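Local coordinates for HD domain-containing protein (Aquifex aeolicus, PDB 2HEK) that binds guanosine-5'-diphosphate and a zinc ion at well-separated sites and, judging from its HD-domain family, may act as a dGTPase, at residues A[26-31]-A[50-55]. Residues are numbered along the deposited sequence; the frame is centred on the assembly and turned at random.
With ZN (zinc ion), chain D; GDP (guanosine-5'-diphosphate), chain H; PO4 (phosphate ion), chain C.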
loop_
_atom_site.group_PDB
_atom_site.type_symbol
_atom_site.label_atom_id
_atom_site.label_comp_id
_atom_site.label_asym_id
_atom_site.label_seq_id
_atom_site.Cartn_x
_atom_site.Cartn_y
_atom_site.Cartn_z
ATOM N N PHE A 26 5.572 30.923 -17.821
ATOM C CA PHE A 26 5.832 30.099 -18.989
ATOM C C PHE A 26 7.058 29.166 -18.861
ATOM O O PHE A 26 6.986 28.022 -19.277
ATOM C CB PHE A 26 5.936 30.973 -20.256
ATOM C CG PHE A 26 6.445 30.242 -21.470
ATOM C CD1 PHE A 26 5.554 29.745 -22.426
ATOM C CD2 PHE A 26 7.809 30.073 -21.679
ATOM C CE1 PHE A 26 6.026 29.068 -23.570
ATOM C CE2 PHE A 26 8.293 29.385 -22.808
ATOM C CZ PHE A 26 7.405 28.882 -23.750
ATOM N N PRO A 27 8.204 29.650 -18.332
ATOM C CA PRO A 27 9.332 28.687 -18.219
ATOM C C PRO A 27 9.055 27.496 -17.269
ATOM O O PRO A 27 9.598 26.405 -17.474
ATOM C CB PRO A 27 10.473 29.544 -17.669
ATOM C CG PRO A 27 10.092 30.983 -18.080
ATOM C CD PRO A 27 8.597 31.005 -17.897
ATOM N N PHE A 28 8.224 27.697 -16.253
ATOM C CA PHE A 28 7.849 26.575 -15.396
ATOM C C PHE A 28 6.812 25.685 -16.093
ATOM O O PHE A 28 6.910 24.448 -16.054
ATOM C CB PHE A 28 7.382 27.025 -14.004
ATOM C CG PHE A 28 7.318 25.903 -12.999
ATOM C CD1 PHE A 28 8.403 25.647 -12.152
ATOM C CD2 PHE A 28 6.188 25.106 -12.889
ATOM C CE1 PHE A 28 8.369 24.590 -11.241
ATOM C CE2 PHE A 28 6.126 24.059 -11.938
ATOM C CZ PHE A 28 7.215 23.805 -11.121
ATOM N N GLN A 29 5.851 26.290 -16.774
ATOM C CA GLN A 29 4.832 25.476 -17.468
ATOM C C GLN A 29 5.440 24.586 -18.569
ATOM O O GLN A 29 4.964 23.478 -18.816
ATOM C CB GLN A 29 3.692 26.352 -18.033
ATOM C CG GLN A 29 2.853 26.985 -16.961
ATOM C CD GLN A 29 1.881 25.994 -16.305
ATOM O OE1 GLN A 29 1.348 25.121 -16.972
ATOM N NE2 GLN A 29 1.644 26.144 -15.017
ATOM N N ARG A 30 6.506 25.060 -19.212
ATOM C CA ARG A 30 7.288 24.258 -20.152
ATOM C C ARG A 30 7.621 22.852 -19.600
ATOM O O ARG A 30 7.695 21.837 -20.344
ATOM C CB ARG A 30 8.616 25.009 -20.454
ATOM C CG ARG A 30 9.590 24.225 -21.336
ATOM C CD ARG A 30 10.931 24.962 -21.582
ATOM N NE ARG A 30 11.846 23.982 -22.128
ATOM C CZ ARG A 30 12.658 23.213 -21.392
ATOM N NH1 ARG A 30 12.753 23.367 -20.077
ATOM N NH2 ARG A 30 13.415 22.310 -21.988
ATOM N N LEU A 31 7.867 22.785 -18.299
ATOM C CA LEU A 31 8.304 21.523 -17.730
ATOM C C LEU A 31 7.209 20.450 -17.843
ATOM O O LEU A 31 7.530 19.284 -17.841
ATOM C CB LEU A 31 8.743 21.717 -16.284
ATOM C CG LEU A 31 9.959 22.630 -16.060
ATOM C CD1 LEU A 31 10.197 22.716 -14.576
ATOM C CD2 LEU A 31 11.210 22.143 -16.784
ATOM N N THR A 50 6.174 14.020 -15.659
ATOM C CA THR A 50 6.978 15.106 -16.230
ATOM C C THR A 50 7.778 15.865 -15.192
ATOM O O THR A 50 7.588 15.665 -13.973
ATOM C CB THR A 50 6.109 16.110 -17.015
ATOM O OG1 THR A 50 5.459 16.975 -16.089
ATOM C CG2 THR A 50 5.036 15.406 -17.829
ATOM N N ARG A 51 8.699 16.715 -15.672
ATOM C CA ARG A 51 9.542 17.541 -14.778
ATOM C C ARG A 51 8.722 18.526 -13.934
ATOM O O ARG A 51 9.136 18.922 -12.826
ATOM C CB ARG A 51 10.613 18.271 -15.615
ATOM C CG ARG A 51 11.622 17.224 -16.100
ATOM C CD ARG A 51 13.019 17.772 -16.295
ATOM N NE ARG A 51 13.902 16.642 -16.611
ATOM C CZ ARG A 51 14.538 15.873 -15.730
ATOM N NH1 ARG A 51 14.476 16.090 -14.414
ATOM N NH2 ARG A 51 15.265 14.861 -16.186
ATOM N N PHE A 52 7.530 18.852 -14.432
ATOM C CA PHE A 52 6.573 19.743 -13.713
ATOM C C PHE A 52 6.174 19.122 -12.394
ATOM O O PHE A 52 6.358 19.721 -11.323
ATOM C CB PHE A 52 5.354 20.023 -14.597
ATOM C CG PHE A 52 4.337 20.976 -13.992
ATOM C CD1 PHE A 52 4.366 22.329 -14.315
ATOM C CD2 PHE A 52 3.304 20.501 -13.183
ATOM C CE1 PHE A 52 3.411 23.215 -13.798
ATOM C CE2 PHE A 52 2.351 21.365 -12.623
ATOM C CZ PHE A 52 2.416 22.768 -12.938
ATOM N N GLU A 53 5.650 17.902 -12.426
ATOM C CA GLU A 53 5.248 17.279 -11.164
ATOM C C GLU A 53 6.423 16.987 -10.267
ATOM O O GLU A 53 6.307 17.091 -9.034
ATOM C CB GLU A 53 4.464 15.979 -11.393
ATOM C CG GLU A 53 3.242 16.119 -12.325
ATOM C CD GLU A 53 3.576 15.822 -13.785
ATOM O OE1 GLU A 53 3.846 14.633 -14.132
ATOM O OE2 GLU A 53 3.548 16.789 -14.578
ATOM N N HIS A 54 7.528 16.527 -10.859
ATOM C CA HIS A 54 8.776 16.311 -10.106
ATOM C C HIS A 54 9.191 17.601 -9.344
ATOM O O HIS A 54 9.505 17.559 -8.152
ATOM C CB HIS A 54 9.914 15.856 -11.046
ATOM C CG HIS A 54 11.258 15.818 -10.386
ATOM N ND1 HIS A 54 11.492 15.113 -9.218
ATOM C CD2 HIS A 54 12.444 16.388 -10.731
ATOM C CE1 HIS A 54 12.760 15.265 -8.869
ATOM N NE2 HIS A 54 13.355 16.034 -9.770
ATOM N N SER A 55 9.158 18.750 -10.020
ATOM C CA SER A 55 9.540 20.029 -9.363
ATOM C C SER A 55 8.638 20.390 -8.182
ATOM O O SER A 55 9.140 20.872 -7.164
ATOM C CB SER A 55 9.561 21.183 -10.380
ATOM O OG SER A 55 10.528 20.924 -11.390
HETATM ZN ZN ZN D . 15.307 16.997 -10.423
HETATM P PB GDP H . -9.813 27.829 -9.016
HETATM O O1B GDP H . -10.802 26.692 -8.834
HETATM O O2B GDP H . -10.470 29.127 -8.583
HETATM O O3B GDP H . -8.596 27.589 -8.139
HETATM O O3A GDP H . -9.381 27.944 -10.582
HETATM P PA GDP H . -7.993 27.337 -11.168
HETATM O O1A GDP H . -6.789 27.936 -10.467
HETATM O O2A GDP H . -7.863 27.523 -12.663
HETATM O "O5'" GDP H . -8.140 25.769 -10.819
HETATM C "C5'" GDP H . -7.113 24.830 -11.108
HETATM C "C4'" GDP H . -6.845 24.024 -9.848
HETATM O "O4'" GDP H . -6.074 22.889 -10.229
HETATM C "C3'" GDP H . -6.033 24.802 -8.810
HETATM O "O3'" GDP H . -6.798 25.105 -7.633
HETATM C "C2'" GDP H . -4.845 23.909 -8.484
HETATM O "O2'" GDP H . -5.064 23.238 -7.243
HETATM C "C1'" GDP H . -4.788 22.875 -9.606
HETATM N N9 GDP H . -3.717 23.150 -10.618
HETATM C C8 GDP H . -3.093 22.205 -11.356
HETATM N N7 GDP H . -2.157 22.729 -12.193
HETATM C C5 GDP H . -2.161 24.062 -11.995
HETATM C C6 GDP H . -1.427 25.230 -12.536
HETATM O O6 GDP H . -0.564 25.095 -13.410
HETATM N N1 GDP H . -1.729 26.447 -12.063
HETATM C C2 GDP H . -2.676 26.660 -11.121
HETATM N N2 GDP H . -2.927 27.922 -10.695
HETATM N N3 GDP H . -3.394 25.641 -10.579
HETATM C C4 GDP H . -3.191 24.342 -10.962
HETATM P P PO4 C . 17.335 16.267 -11.925
HETATM O O1 PO4 C . 17.317 17.718 -12.368
HETATM O O2 PO4 C . 15.943 15.698 -11.831
HETATM O O3 PO4 C . 18.146 15.462 -12.927
HETATM O O4 PO4 C . 18.065 16.160 -10.630
HETATM O O HOH W 1 14.649 18.969 -9.442
#
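Set between a GDP pocket and the zinc site of an HD domain, this buried contact packs Phe28, Gln29 and Leu31 on the first turn of helix 51-69, with Gln29 and Phe52 lining the guanine end. Phe28 turns its edge toward the face of Phe52 in an offset edge-to-face pair, planes 65° apart, with CE2 of Phe28 3.4 Å from CE1 of Phe52. With CG anti to the backbone N (chi1 -166°), Phe28 reaches across to Phe52 at about a right angle. Gln29 lies alongside Phe52; its NE2, 3.6 Å from Phe52 CE1, donates to GDP O6 at 2.9 Å. An amide suits this place because NE2 also donates to Ile23 O while OE1 accepts from Arg32, which also binds GDP. Leu31 sets CB against the helix start, and its O takes a weak bond from Phe52 N at 3.4 Å. Thr50, the N-cap, forms a capping box with Glu53, Thr50 N giving to Glu53 OE1 at 2.9 Å. On the same turn, His54 NE2 binds the zinc together with Asp161, in a site that also includes Asp85, which Arg51 meets in a salt bridge; Arg51 NH1 also donates a hydrogen bond to O2 of a zinc-bound phosphate, probably from the crystallisation liquor. The short side chain of Ser55 packs its CB 3.6 Å from Phe28 CZ, while Ser55 N and OG grip Arg51 O from opposite faces of the carbonyl plane, OG at 2.8 Å.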